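Cytosolic phospholipase A2 delta (Homo sapiens, PDB 5IZ5) hydrolyses glycerophospholipids at the sn-2 position in a calcium-dependent manner, preferring linoleic acid there, to give a lysophospholipid and a free fatty acid. Local coordinates at residues 155-160 against 286-291; 377-382 against 458-463; 480-485 against 653-658; 533-538 against 770-775. The protein carries 3 engineered substitutions. One frame throughout, in Å; residues are numbered along the deposited sequence.

Contact 4 is buried and contacts 1, 2 and 3 are only partly so, yet the centre of contact 3 is about 10 Å from the centre of the chain, that of contact 2 about 26 Å. Contact 1 joins the N-terminal beta-rich part to the start of the phospholipase region, with apolar and amide packing. Contact 2 is the polar one: hydrogen bonds and a salt bridge tie the loop after helix 367-375 to the one leading into strand 463-471. An antiparallel neighbour of that strand, 482-487, carries contact 3. Contacts 3 and 4 lie near the catalytic residues, rely mainly on van der Waals packing and touch each other, with a probable hydrogen bond from Tyr654 OH to Asn533 O.

Contact 1 (155-160 against 286-291); sequences ITNKVI and LGFNLC
Asn157 meets Gly287 and Phe288 with every atom of its side chain. CB lies against the peptide backbone, 3.8 Å from Gly287 N. Next comes CG, set between the backbone N and the carbonyl carbon (chi1 58°) and 3.6 Å from Phe288 CE2. Beyond it the two branches divide the work. OD1 turns back to its own segment and accepts from Val159 N at 3.0 Å and, in the plane of the amide carbonyl, from Ile160 N at 2.9 Å. The first bond closes an Asx turn and the second extends it to an Asx motif, at the bend between the antiparallel strands 152-156 and 160-172; asparagine suits the place because its short amide can stand in for a backbone carbonyl. ND2 comes within 3.5 Å of Phe288 CE2, with amide and ring planes 36° apart, and donates to Tyr497 O, so both ends of the buried amide are satisfied. The Phe288 ring, which also meets His622, takes the Val159 branch obliquely, with CG1 tightly placed at 3.2 Å from CE2. Alongside, Leu286, the last residue of the short strand 285-286, lays CD2 3.8 Å from Ile160 CG2, the two branched apolar chains crossing at about a right angle, while its CD1 makes a looser contact with Ile155 CG2.

Contact 2 (377-382 against 458-463); sequences DPEWSQ and RGQNPL
Asn461 OD1 is gripped twice by Ser381. The backbone Ser381 N donates to it from 3.0 Å in the plane of the amide carbonyl, and Ser381 OG donates from 2.7 Å, well above that plane. The same oxygen lies 3.2 Å above one face of the Trp380 indole; amide and indole are only 6° from parallel, so the amide lies almost flat over the indole, its oxygen offset toward the rim. Ser381 CB covers the same face. The other branch, Asn461 ND2, makes a weak bond to Pro378 O and a further bond to Ala455 O. Pro378 O is held more firmly by Gln460 NE2, at 2.9 Å. That carbonyl belongs to a type I beta turn from Asp377 to Trp380, reinforced by an Asx turn in which Asp377 OD1 accepts from Glu379 N; proline, with phi fixed near -60°, fits the second position of such a turn. The turn follows helix 367-375, and its partner loop leads into strand 463-471 of the central mixed sheet. In return, Gln382 NE2 donates to Gln460 O at 3.0 Å, and also to Asp356 OD1. At the more exposed end Glu379 OE2 meets the guanidinium edge of Arg458 at NH2 in a salt bridge modelled too short for its length to be trusted, while Gln460 CD lies 3.6 Å above the guanidinium plane, offset toward its rim.

Contact 3 (480-485 against 653-658); sequences DFKEWV and AYFINT
Beside the catalytic centre, the loop that follows Asp651, the proton acceptor by similarity, lays Phe655 and Ile656 against Lys482 and Trp484 of strand 482-487. The side chains of Lys482 and Phe655 run antiparallel, side by side. Lys482 CG sits between the backbone N and the carbonyl carbon (chi1 54°), and the chain then runs extended, bringing CD to 3.4 Å from Phe655 CD2 in an oblique approach to the ring. Its end bends at the last torsion, and NZ comes to rest 3.5 Å from Phe655 CB and 3.5 Å from Ile656 CD1. Lysine suits this partly exposed place because its methylene stem packs like an apolar residue, and the amino group ends beside carbon atoms of the loop. At the ring edge, near its plane, Asp480 CA is 4.2 Å from Phe655 CE2, and Leu469 and Val471 of strand 463-471 also touch the ring. Trp484 reaches the loop more loosely, with CH2 4.1 Å from Thr658 O; its polar end, NE1, is bonded to Tyr693 OH. The loop turns at Asn657, the centre of an inverse gamma turn, and Asn657 OD1 accepts from Gly333 N, next to the substrate-binding Gly334 and Gly335. The loop and strand lie near Asp651 and the nucleophile Ser365, consistent with the Ser-Asp dyad of the cytosolic phospholipase A2 and patatin families.

Contact 4 (533-538 against 770-775); sequences NIFSLN and YTLSNM
Phe535 points the rim of its ring at Leu772, and Asn538, three residues on, almost one helical turn, lies across the same leucine. The Phe535 CG is anti to the carbonyl carbon (chi1 -74°), and the ring beyond it receives Leu772 O at its edge, near the ring plane: the oxygen is 3.5 Å from CZ and 3.7 Å from CE1. Ser773 CA approaches the ring obliquely, 4.1 Å from CE1, and Leu772 CD1 makes a looser apolar contact with CZ. The side chains of Asn538 and Leu772 cross at about a right angle, with ND2 3.8 Å from CD2. Ser773 OG is 3.2 Å from Asn538 ND2; both residues are also bonded to Arg577, Ser773 OG to its O and Asn538 OD1 to its NH1. Leu772 and Ser773 are the middle pair of a type I beta turn from Thr771 to Asn774, set against the start of helix 534-543. Phenylalanine suits this buried place because its flat apolar ring packs there and offers its rim to the carbonyl; its side chain lies about 4 Å from substrate-binding Gly335 and about 5 Å from the side chain of the nucleophile Ser365. The slightly positive ring hydrogens can face a carbonyl oxygen favourably, so weak electrostatics and packing probably hold the turn here, with Arg577 supplying the stronger polar link.

Contact 1 (155-160 against 286-291)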
loop_
_atom_site.group_PDB
_atom_site.type_symbol
_atom_site.label_atom_id
_atom_site.label_comp_id
_atom_site.label_asym_id
_atom_site.label_seq_id
_atom_site.Cartn_x
_atom_site.Cartn_y
_atom_site.Cartn_z
ATOM N N ILE B 155 6.499 10.808 19.234
ATOM C CA ILE B 155 5.117 10.354 19.051
ATOM C C ILE B 155 5.158 8.936 18.489
ATOM O O ILE B 155 5.844 8.702 17.493
ATOM C CB ILE B 155 4.322 11.257 18.085
ATOM C CG1 ILE B 155 4.326 12.704 18.596
ATOM C CG2 ILE B 155 2.883 10.758 17.941
ATOM C CD1 ILE B 155 3.825 13.725 17.590
ATOM N N THR B 156 4.437 8.003 19.121
ATOM C CA THR B 156 4.416 6.602 18.684
ATOM C C THR B 156 3.059 5.914 18.779
ATOM O O THR B 156 2.183 6.354 19.509
ATOM C CB THR B 156 5.289 5.711 19.577
ATOM O OG1 THR B 156 6.007 6.499 20.529
ATOM C CG2 THR B 156 6.205 4.904 18.762
ATOM N N ASN B 157 2.927 4.797 18.063
ATOM C CA ASN B 157 1.893 3.797 18.327
ATOM C C ASN B 157 2.539 2.486 18.810
ATOM O O ASN B 157 1.925 1.423 18.743
ATOM C CB ASN B 157 1.045 3.535 17.084
ATOM C CG ASN B 157 1.869 3.062 15.901
ATOM O OD1 ASN B 157 3.049 2.727 16.037
ATOM N ND2 ASN B 157 1.243 3.014 14.734
ATOM N N LYS B 158 3.793 2.587 19.259
ATOM C CA LYS B 158 4.613 1.472 19.762
ATOM C C LYS B 158 5.211 0.562 18.681
ATOM O O LYS B 158 5.893 -0.409 19.009
ATOM C CB LYS B 158 3.856 0.643 20.809
ATOM C CG LYS B 158 3.373 1.451 22.005
ATOM C CD LYS B 158 4.518 2.155 22.713
ATOM C CE LYS B 158 4.002 2.911 23.931
ATOM N NZ LYS B 158 4.885 2.809 25.125
ATOM N N VAL B 159 4.979 0.873 17.405
ATOM C CA VAL B 159 5.703 0.193 16.316
ATOM C C VAL B 159 6.404 1.218 15.415
ATOM O O VAL B 159 7.572 1.048 15.099
ATOM C CB VAL B 159 4.856 -0.857 15.542
ATOM C CG1 VAL B 159 3.556 -1.173 16.259
ATOM C CG2 VAL B 159 4.627 -0.462 14.096
ATOM N N ILE B 160 5.708 2.292 15.054
ATOM C CA ILE B 160 6.296 3.402 14.319
ATOM C C ILE B 160 6.529 4.556 15.280
ATOM O O ILE B 160 5.672 4.829 16.111
ATOM C CB ILE B 160 5.325 3.900 13.226
ATOM C CG1 ILE B 160 5.279 2.930 12.031
ATOM C CG2 ILE B 160 5.641 5.321 12.776
ATOM C CD1 ILE B 160 6.593 2.713 11.312
ATOM N N LEU B 286 -1.288 7.714 13.558
ATOM C CA LEU B 286 -0.599 6.566 14.119
ATOM C C LEU B 286 -1.447 5.918 15.200
ATOM O O LEU B 286 -1.648 6.500 16.256
ATOM C CB LEU B 286 0.711 7.021 14.744
ATOM C CG LEU B 286 1.761 7.632 13.827
ATOM C CD1 LEU B 286 3.003 7.916 14.655
ATOM C CD2 LEU B 286 2.100 6.756 12.633
ATOM N N GLY B 287 -1.912 4.701 14.953
ATOM C CA GLY B 287 -2.675 3.961 15.955
ATOM C C GLY B 287 -3.240 2.692 15.360
ATOM O O GLY B 287 -3.435 2.616 14.151
ATOM N N PHE B 288 -3.509 1.704 16.212
ATOM C CA PHE B 288 -4.011 0.400 15.761
ATOM C C PHE B 288 -5.482 0.171 16.047
ATOM O O PHE B 288 -5.943 -0.961 16.126
ATOM C CB PHE B 288 -3.188 -0.718 16.384
ATOM C CG PHE B 288 -1.834 -0.834 15.793
ATOM C CD1 PHE B 288 -1.643 -1.573 14.638
ATOM C CD2 PHE B 288 -0.757 -0.177 16.367
ATOM C CE1 PHE B 288 -0.395 -1.677 14.075
ATOM C CE2 PHE B 288 0.498 -0.274 15.811
ATOM C CZ PHE B 288 0.681 -1.029 14.660
ATOM N N ASN B 289 -6.232 1.241 16.201
ATOM C CA ASN B 289 -7.654 1.098 16.337
ATOM C C ASN B 289 -8.277 1.936 15.266
ATOM O O ASN B 289 -7.583 2.606 14.501
ATOM C CB ASN B 289 -8.092 1.446 17.757
ATOM C CG ASN B 289 -7.848 0.292 18.725
ATOM O OD1 ASN B 289 -8.547 -0.732 18.701
ATOM N ND2 ASN B 289 -6.838 0.442 19.564
ATOM N N LEU B 290 -9.588 1.853 15.184
ATOM C CA LEU B 290 -10.311 2.493 14.117
ATOM C C LEU B 290 -10.248 3.995 14.334
ATOM O O LEU B 290 -10.158 4.453 15.466
ATOM C CB LEU B 290 -11.745 1.985 14.093
ATOM C CG LEU B 290 -11.900 0.468 13.940
ATOM C CD1 LEU B 290 -13.371 0.097 13.912
ATOM C CD2 LEU B 290 -11.194 -0.058 12.695
ATOM N N CYS B 291 -10.250 4.751 13.242
ATOM C CA CYS B 291 -10.167 6.198 13.334
ATOM C C CYS B 291 -11.519 6.769 13.742
ATOM O O CYS B 291 -12.556 6.106 13.601
ATOM C CB CYS B 291 -9.718 6.809 12.007
ATOM S SG CYS B 291 -10.927 6.661 10.681
#

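Contact 2 (377-382 against 458-463)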
loop_
_atom_site.group_PDB
_atom_site.type_symbol
_atom_site.label_atom_id
_atom_site.label_comp_id
_atom_site.label_asym_id
_atom_site.label_seq_id
_atom_site.Cartn_x
_atom_site.Cartn_y
_atom_site.Cartn_z
ATOM N N ASP B 377 -22.431 7.354 -6.364
ATOM C CA ASP B 377 -23.777 7.786 -5.978
ATOM C C ASP B 377 -23.924 7.646 -4.460
ATOM O O ASP B 377 -23.934 6.527 -3.947
ATOM C CB ASP B 377 -24.825 6.925 -6.699
ATOM C CG ASP B 377 -26.258 7.213 -6.248
ATOM O OD1 ASP B 377 -26.491 8.145 -5.455
ATOM O OD2 ASP B 377 -27.165 6.482 -6.682
ATOM N N PRO B 378 -24.059 8.776 -3.734
ATOM C CA PRO B 378 -24.172 8.729 -2.263
ATOM C C PRO B 378 -25.382 7.947 -1.718
ATOM O O PRO B 378 -25.430 7.645 -0.525
ATOM C CB PRO B 378 -24.304 10.207 -1.861
ATOM C CG PRO B 378 -23.896 10.999 -3.048
ATOM C CD PRO B 378 -24.150 10.154 -4.253
ATOM N N GLU B 379 -26.342 7.640 -2.584
ATOM C CA GLU B 379 -27.559 6.944 -2.196
ATOM C C GLU B 379 -27.700 5.560 -2.821
ATOM O O GLU B 379 -28.788 4.998 -2.814
ATOM C CB GLU B 379 -28.763 7.813 -2.600
ATOM C CG GLU B 379 -29.599 8.299 -1.445
ATOM C CD GLU B 379 -28.789 8.909 -0.338
ATOM O OE1 GLU B 379 -28.067 9.893 -0.572
ATOM O OE2 GLU B 379 -28.891 8.398 0.786
ATOM N N TRP B 380 -26.607 4.989 -3.322
ATOM C CA TRP B 380 -26.698 3.815 -4.197
ATOM C C TRP B 380 -27.475 2.627 -3.618
ATOM O O TRP B 380 -28.278 2.047 -4.327
ATOM C CB TRP B 380 -25.312 3.369 -4.693
ATOM C CG TRP B 380 -24.419 2.725 -3.665
ATOM C CD1 TRP B 380 -23.460 3.333 -2.922
ATOM C CD2 TRP B 380 -24.392 1.344 -3.294
ATOM N NE1 TRP B 380 -22.841 2.425 -2.099
ATOM C CE2 TRP B 380 -23.395 1.194 -2.308
ATOM C CE3 TRP B 380 -25.122 0.223 -3.692
ATOM C CZ2 TRP B 380 -23.105 -0.037 -1.712
ATOM C CZ3 TRP B 380 -24.835 -0.999 -3.105
ATOM C CH2 TRP B 380 -23.836 -1.120 -2.121
ATOM N N SER B 381 -27.262 2.270 -2.350
ATOM C CA SER B 381 -27.952 1.107 -1.773
ATOM C C SER B 381 -29.422 1.402 -1.470
ATOM O O SER B 381 -30.204 0.484 -1.268
ATOM C CB SER B 381 -27.255 0.584 -0.515
ATOM O OG SER B 381 -27.495 1.414 0.610
ATOM N N GLN B 382 -29.784 2.682 -1.440
ATOM C CA GLN B 382 -31.173 3.105 -1.242
ATOM C C GLN B 382 -31.911 3.308 -2.554
ATOM O O GLN B 382 -33.082 3.689 -2.548
ATOM C CB GLN B 382 -31.218 4.411 -0.445
ATOM C CG GLN B 382 -30.448 4.365 0.860
ATOM C CD GLN B 382 -30.864 3.201 1.739
ATOM O OE1 GLN B 382 -32.051 2.923 1.881
ATOM N NE2 GLN B 382 -29.893 2.516 2.332
ATOM N N ARG B 458 -24.840 9.566 6.440
ATOM C CA ARG B 458 -26.005 9.163 7.240
ATOM C C ARG B 458 -26.015 7.667 7.572
ATOM O O ARG B 458 -27.034 7.125 8.004
ATOM C CB ARG B 458 -27.284 9.553 6.497
ATOM C CG ARG B 458 -27.564 11.044 6.545
ATOM C CD ARG B 458 -28.723 11.433 5.669
ATOM N NE ARG B 458 -28.360 11.207 4.278
ATOM C CZ ARG B 458 -28.781 10.199 3.520
ATOM N NH1 ARG B 458 -29.629 9.283 3.977
ATOM N NH2 ARG B 458 -28.343 10.121 2.281
ATOM N N GLY B 459 -24.871 7.008 7.398
ATOM C CA GLY B 459 -24.774 5.561 7.561
ATOM C C GLY B 459 -25.648 4.814 6.572
ATOM O O GLY B 459 -26.087 3.705 6.855
ATOM N N GLN B 460 -25.880 5.415 5.404
ATOM C CA GLN B 460 -26.855 4.895 4.447
ATOM C C GLN B 460 -26.288 3.842 3.483
ATOM O O GLN B 460 -27.028 3.285 2.668
ATOM C CB GLN B 460 -27.487 6.043 3.650
ATOM C CG GLN B 460 -26.605 6.681 2.578
ATOM C CD GLN B 460 -25.698 7.784 3.096
ATOM O OE1 GLN B 460 -25.349 7.822 4.276
ATOM N NE2 GLN B 460 -25.299 8.679 2.206
ATOM N N ASN B 461 -24.983 3.601 3.555
ATOM C CA ASN B 461 -24.341 2.524 2.805
ATOM C C ASN B 461 -23.299 1.868 3.699
ATOM O O ASN B 461 -22.901 2.455 4.710
ATOM C CB ASN B 461 -23.662 3.055 1.532
ATOM C CG ASN B 461 -24.645 3.630 0.523
ATOM O OD1 ASN B 461 -25.378 2.897 -0.139
ATOM N ND2 ASN B 461 -24.630 4.951 0.368
ATOM N N PRO B 462 -22.859 0.640 3.352
ATOM C CA PRO B 462 -21.736 0.046 4.096
ATOM C C PRO B 462 -20.420 0.793 3.840
ATOM O O PRO B 462 -20.294 1.482 2.828
ATOM C CB PRO B 462 -21.647 -1.385 3.542
ATOM C CG PRO B 462 -22.881 -1.595 2.728
ATOM C CD PRO B 462 -23.331 -0.242 2.274
ATOM N N LEU B 463 -19.461 0.661 4.749
ATOM C CA LEU B 463 -18.125 1.230 4.544
ATOM C C LEU B 463 -17.363 0.374 3.516
ATOM O O LEU B 463 -17.170 -0.822 3.743
ATOM C CB LEU B 463 -17.334 1.271 5.852
ATOM C CG LEU B 463 -15.902 1.815 5.732
ATOM C CD1 LEU B 463 -15.909 3.322 5.559
ATOM C CD2 LEU B 463 -15.068 1.451 6.940
#

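Contact 3 (480-485 against 653-658)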
loop_
_atom_site.group_PDB
_atom_site.type_symbol
_atom_site.label_atom_id
_atom_site.label_comp_id
_atom_site.label_asym_id
_atom_site.label_seq_id
_atom_site.Cartn_x
_atom_site.Cartn_y
_atom_site.Cartn_z
ATOM N N ASP B 480 8.468 -12.513 -2.014
ATOM C CA ASP B 480 7.252 -12.718 -1.229
ATOM C C ASP B 480 7.147 -11.824 0.019
ATOM O O ASP B 480 6.355 -12.118 0.917
ATOM C CB ASP B 480 7.107 -14.201 -0.842
ATOM C CG ASP B 480 8.316 -14.745 -0.095
ATOM O OD1 ASP B 480 8.165 -15.790 0.571
ATOM O OD2 ASP B 480 9.413 -14.147 -0.177
ATOM N N PHE B 481 7.958 -10.764 0.082
ATOM C CA PHE B 481 7.718 -9.641 0.996
ATOM C C PHE B 481 6.490 -8.881 0.524
ATOM O O PHE B 481 6.454 -8.415 -0.612
ATOM C CB PHE B 481 8.911 -8.695 0.997
ATOM C CG PHE B 481 8.724 -7.461 1.851
ATOM C CD1 PHE B 481 8.155 -6.309 1.319
ATOM C CD2 PHE B 481 9.138 -7.443 3.177
ATOM C CE1 PHE B 481 7.993 -5.174 2.093
ATOM C CE2 PHE B 481 8.981 -6.308 3.955
ATOM C CZ PHE B 481 8.409 -5.173 3.412
ATOM N N LYS B 482 5.497 -8.736 1.393
ATOM C CA LYS B 482 4.224 -8.149 0.982
ATOM C C LYS B 482 3.455 -7.625 2.180
ATOM O O LYS B 482 3.300 -8.321 3.173
ATOM C CB LYS B 482 3.389 -9.192 0.223
ATOM C CG LYS B 482 3.180 -10.489 0.974
ATOM C CD LYS B 482 2.427 -11.471 0.098
ATOM C CE LYS B 482 1.599 -12.456 0.909
ATOM N NZ LYS B 482 0.341 -12.805 0.188
ATOM N N GLU B 483 2.983 -6.389 2.056
ATOM C CA GLU B 483 2.297 -5.652 3.115
ATOM C C GLU B 483 0.944 -5.170 2.618
ATOM O O GLU B 483 0.845 -4.563 1.549
ATOM C CB GLU B 483 3.141 -4.448 3.542
ATOM C CG GLU B 483 4.542 -4.839 3.982
ATOM C CD GLU B 483 5.448 -3.648 4.216
ATOM O OE1 GLU B 483 6.124 -3.633 5.258
ATOM O OE2 GLU B 483 5.495 -2.740 3.356
ATOM N N TRP B 484 -0.096 -5.432 3.401
ATOM C CA TRP B 484 -1.445 -5.038 3.012
ATOM C C TRP B 484 -1.632 -3.539 3.220
ATOM O O TRP B 484 -1.345 -3.016 4.299
ATOM C CB TRP B 484 -2.499 -5.833 3.790
ATOM C CG TRP B 484 -2.485 -7.298 3.443
ATOM C CD1 TRP B 484 -1.853 -8.295 4.124
ATOM C CD2 TRP B 484 -3.110 -7.918 2.313
ATOM N NE1 TRP B 484 -2.051 -9.500 3.488
ATOM C CE2 TRP B 484 -2.821 -9.297 2.374
ATOM C CE3 TRP B 484 -3.885 -7.442 1.256
ATOM C CZ2 TRP B 484 -3.285 -10.209 1.412
ATOM C CZ3 TRP B 484 -4.350 -8.347 0.299
ATOM C CH2 TRP B 484 -4.051 -9.716 0.386
ATOM N N VAL B 485 -2.077 -2.866 2.165
ATOM C CA VAL B 485 -2.453 -1.467 2.218
ATOM C C VAL B 485 -3.955 -1.358 1.944
ATOM O O VAL B 485 -4.449 -1.669 0.860
ATOM C CB VAL B 485 -1.667 -0.608 1.208
ATOM C CG1 VAL B 485 -2.132 0.838 1.277
ATOM C CG2 VAL B 485 -0.172 -0.693 1.485
ATOM N N ALA B 653 -4.455 -9.960 -6.438
ATOM C CA ALA B 653 -4.478 -11.125 -7.319
ATOM C C ALA B 653 -3.085 -11.642 -7.734
ATOM O O ALA B 653 -2.983 -12.757 -8.230
ATOM C CB ALA B 653 -5.321 -10.824 -8.552
ATOM N N TYR B 654 -2.026 -10.849 -7.551
ATOM C CA TYR B 654 -0.650 -11.343 -7.759
ATOM C C TYR B 654 -0.212 -12.371 -6.714
ATOM O O TYR B 654 0.724 -13.140 -6.948
ATOM C CB TYR B 654 0.374 -10.204 -7.732
ATOM C CG TYR B 654 0.444 -9.369 -8.988
ATOM C CD1 TYR B 654 -0.432 -8.322 -9.192
ATOM C CD2 TYR B 654 1.403 -9.618 -9.964
ATOM C CE1 TYR B 654 -0.365 -7.545 -10.334
ATOM C CE2 TYR B 654 1.478 -8.845 -11.114
ATOM C CZ TYR B 654 0.591 -7.803 -11.294
ATOM O OH TYR B 654 0.636 -7.019 -12.432
ATOM N N PHE B 655 -0.854 -12.344 -5.550
ATOM C CA PHE B 655 -0.487 -13.218 -4.436
ATOM C C PHE B 655 -1.644 -14.087 -3.949
ATOM O O PHE B 655 -1.573 -15.306 -4.055
ATOM C CB PHE B 655 0.096 -12.401 -3.286
ATOM C CG PHE B 655 1.436 -11.802 -3.604
ATOM C CD1 PHE B 655 1.522 -10.665 -4.392
ATOM C CD2 PHE B 655 2.613 -12.380 -3.129
ATOM C CE1 PHE B 655 2.749 -10.102 -4.698
ATOM C CE2 PHE B 655 3.845 -11.819 -3.428
ATOM C CZ PHE B 655 3.913 -10.680 -4.214
ATOM N N ILE B 656 -2.692 -13.467 -3.402
ATOM C CA ILE B 656 -3.840 -14.209 -2.849
ATOM C C ILE B 656 -5.170 -13.541 -3.156
ATOM O O ILE B 656 -5.365 -12.364 -2.838
ATOM C CB ILE B 656 -3.778 -14.342 -1.314
ATOM C CG1 ILE B 656 -2.464 -14.992 -0.871
ATOM C CG2 ILE B 656 -4.967 -15.165 -0.830
ATOM C CD1 ILE B 656 -2.283 -15.090 0.632
ATOM N N ASN B 657 -6.109 -14.331 -3.677
ATOM C CA ASN B 657 -7.349 -13.807 -4.237
ATOM C C ASN B 657 -8.442 -13.590 -3.190
ATOM O O ASN B 657 -9.551 -14.123 -3.320
ATOM C CB ASN B 657 -7.841 -14.745 -5.345
ATOM C CG ASN B 657 -8.964 -14.150 -6.172
ATOM O OD1 ASN B 657 -9.087 -12.931 -6.308
ATOM N ND2 ASN B 657 -9.793 -15.015 -6.743
ATOM N N THR B 658 -8.133 -12.765 -2.187
ATOM C CA THR B 658 -9.061 -12.468 -1.099
ATOM C C THR B 658 -8.987 -11.002 -0.659
ATOM O O THR B 658 -7.925 -10.369 -0.718
ATOM C CB THR B 658 -8.778 -13.350 0.130
ATOM O OG1 THR B 658 -9.795 -13.139 1.115
ATOM C CG2 THR B 658 -7.397 -13.040 0.752
#

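Contact 4 (533-538 against 770-775)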
loop_
_atom_site.group_PDB
_atom_site.type_symbol
_atom_site.label_atom_id
_atom_site.label_comp_id
_atom_site.label_asym_id
_atom_site.label_seq_id
_atom_site.Cartn_x
_atom_site.Cartn_y
_atom_site.Cartn_z
ATOM N N ASN B 533 -4.309 -3.827 -11.120
ATOM C CA ASN B 533 -3.112 -3.788 -11.992
ATOM C C ASN B 533 -2.524 -5.140 -12.423
ATOM O O ASN B 533 -1.493 -5.189 -13.093
ATOM C CB ASN B 533 -2.014 -2.818 -11.490
ATOM C CG ASN B 533 -1.274 -3.293 -10.249
ATOM O OD1 ASN B 533 -1.377 -4.439 -9.820
ATOM N ND2 ASN B 533 -0.498 -2.378 -9.660
ATOM N N ILE B 534 -3.198 -6.237 -12.081
ATOM C CA ILE B 534 -2.929 -7.512 -12.750
ATOM C C ILE B 534 -3.040 -7.298 -14.269
ATOM O O ILE B 534 -2.322 -7.915 -15.050
ATOM C CB ILE B 534 -3.879 -8.648 -12.283
ATOM C CG1 ILE B 534 -3.390 -10.010 -12.783
ATOM C CG2 ILE B 534 -5.310 -8.406 -12.754
ATOM C CD1 ILE B 534 -2.205 -10.547 -12.010
ATOM N N PHE B 535 -3.915 -6.381 -14.673
ATOM C CA PHE B 535 -4.086 -6.076 -16.090
ATOM C C PHE B 535 -2.888 -5.367 -16.724
ATOM O O PHE B 535 -2.713 -5.452 -17.938
ATOM C CB PHE B 535 -5.356 -5.270 -16.344
ATOM C CG PHE B 535 -6.619 -6.076 -16.241
ATOM C CD1 PHE B 535 -7.268 -6.577 -17.369
ATOM C CD2 PHE B 535 -7.160 -6.329 -15.004
ATOM C CE1 PHE B 535 -8.433 -7.320 -17.240
ATOM C CE2 PHE B 535 -8.315 -7.071 -14.864
ATOM C CZ PHE B 535 -8.955 -7.570 -15.984
ATOM N N SER B 536 -2.085 -4.664 -15.923
ATOM C CA SER B 536 -0.813 -4.107 -16.384
ATOM C C SER B 536 0.125 -5.220 -16.810
ATOM O O SER B 536 0.824 -5.099 -17.810
ATOM C CB SER B 536 -0.130 -3.268 -15.298
ATOM O OG SER B 536 -0.957 -2.195 -14.902
ATOM N N LEU B 537 0.148 -6.305 -16.047
ATOM C CA LEU B 537 0.975 -7.435 -16.418
ATOM C C LEU B 537 0.414 -8.160 -17.638
ATOM O O LEU B 537 1.177 -8.602 -18.488
ATOM C CB LEU B 537 1.128 -8.390 -15.236
ATOM C CG LEU B 537 1.757 -9.771 -15.454
ATOM C CD1 LEU B 537 2.292 -10.297 -14.134
ATOM C CD2 LEU B 537 0.775 -10.780 -16.040
ATOM N N ASN B 538 -0.908 -8.279 -17.738
ATOM C CA ASN B 538 -1.501 -8.890 -18.925
ATOM C C ASN B 538 -1.252 -8.066 -20.186
ATOM O O ASN B 538 -1.110 -8.613 -21.280
ATOM C CB ASN B 538 -2.996 -9.116 -18.764
ATOM C CG ASN B 538 -3.313 -10.192 -17.753
ATOM O OD1 ASN B 538 -2.418 -10.872 -17.247
ATOM N ND2 ASN B 538 -4.590 -10.344 -17.444
ATOM N N TYR B 770 -16.465 -15.300 -19.925
ATOM C CA TYR B 770 -16.215 -14.640 -18.644
ATOM C C TYR B 770 -14.757 -14.760 -18.212
ATOM O O TYR B 770 -14.440 -14.663 -17.032
ATOM C CB TYR B 770 -17.130 -15.242 -17.586
ATOM C CG TYR B 770 -18.589 -15.247 -17.990
ATOM C CD1 TYR B 770 -19.243 -14.061 -18.297
ATOM C CD2 TYR B 770 -19.316 -16.434 -18.061
ATOM C CE1 TYR B 770 -20.580 -14.052 -18.662
ATOM C CE2 TYR B 770 -20.656 -16.438 -18.422
ATOM C CZ TYR B 770 -21.283 -15.247 -18.724
ATOM O OH TYR B 770 -22.609 -15.245 -19.080
ATOM N N THR B 771 -13.870 -14.977 -19.174
ATOM C CA THR B 771 -12.445 -15.106 -18.888
ATOM C C THR B 771 -11.855 -13.758 -18.441
ATOM O O THR B 771 -12.348 -12.700 -18.831
ATOM C CB THR B 771 -11.680 -15.694 -20.102
ATOM O OG1 THR B 771 -10.321 -15.946 -19.735
ATOM C CG2 THR B 771 -11.708 -14.763 -21.309
ATOM N N LEU B 772 -10.799 -13.826 -17.633
ATOM C CA LEU B 772 -10.223 -12.660 -16.948
ATOM C C LEU B 772 -10.095 -11.419 -17.822
ATOM O O LEU B 772 -10.577 -10.349 -17.470
ATOM C CB LEU B 772 -8.842 -13.006 -16.382
ATOM C CG LEU B 772 -8.142 -11.942 -15.533
ATOM C CD1 LEU B 772 -8.965 -11.580 -14.309
ATOM C CD2 LEU B 772 -6.766 -12.443 -15.125
ATOM N N SER B 773 -9.452 -11.564 -18.969
ATOM C CA SER B 773 -9.140 -10.398 -19.779
ATOM C C SER B 773 -10.267 -9.932 -20.682
ATOM O O SER B 773 -10.153 -8.862 -21.245
ATOM C CB SER B 773 -7.871 -10.624 -20.589
ATOM O OG SER B 773 -6.754 -10.733 -19.720
ATOM N N ASN B 774 -11.338 -10.711 -20.845
ATOM C CA ASN B 774 -12.427 -10.287 -21.719
ATOM C C ASN B 774 -13.137 -9.077 -21.135
ATOM O O ASN B 774 -13.585 -9.106 -19.994
ATOM C CB ASN B 774 -13.430 -11.416 -21.969
ATOM C CG ASN B 774 -14.485 -11.045 -22.998
ATOM O OD1 ASN B 774 -14.332 -10.078 -23.747
ATOM N ND2 ASN B 774 -15.563 -11.819 -23.048
ATOM N N MET B 775 -13.223 -8.022 -21.938
ATOM C CA MET B 775 -13.854 -6.774 -21.542
ATOM C C MET B 775 -15.051 -6.437 -22.439
ATOM O O MET B 775 -15.553 -5.314 -22.412
ATOM C CB MET B 775 -12.814 -5.641 -21.578
ATOM C CG MET B 775 -11.830 -5.636 -20.408
ATOM S SD MET B 775 -12.563 -5.295 -18.785
ATOM C CE MET B 775 -13.719 -3.983 -19.162
#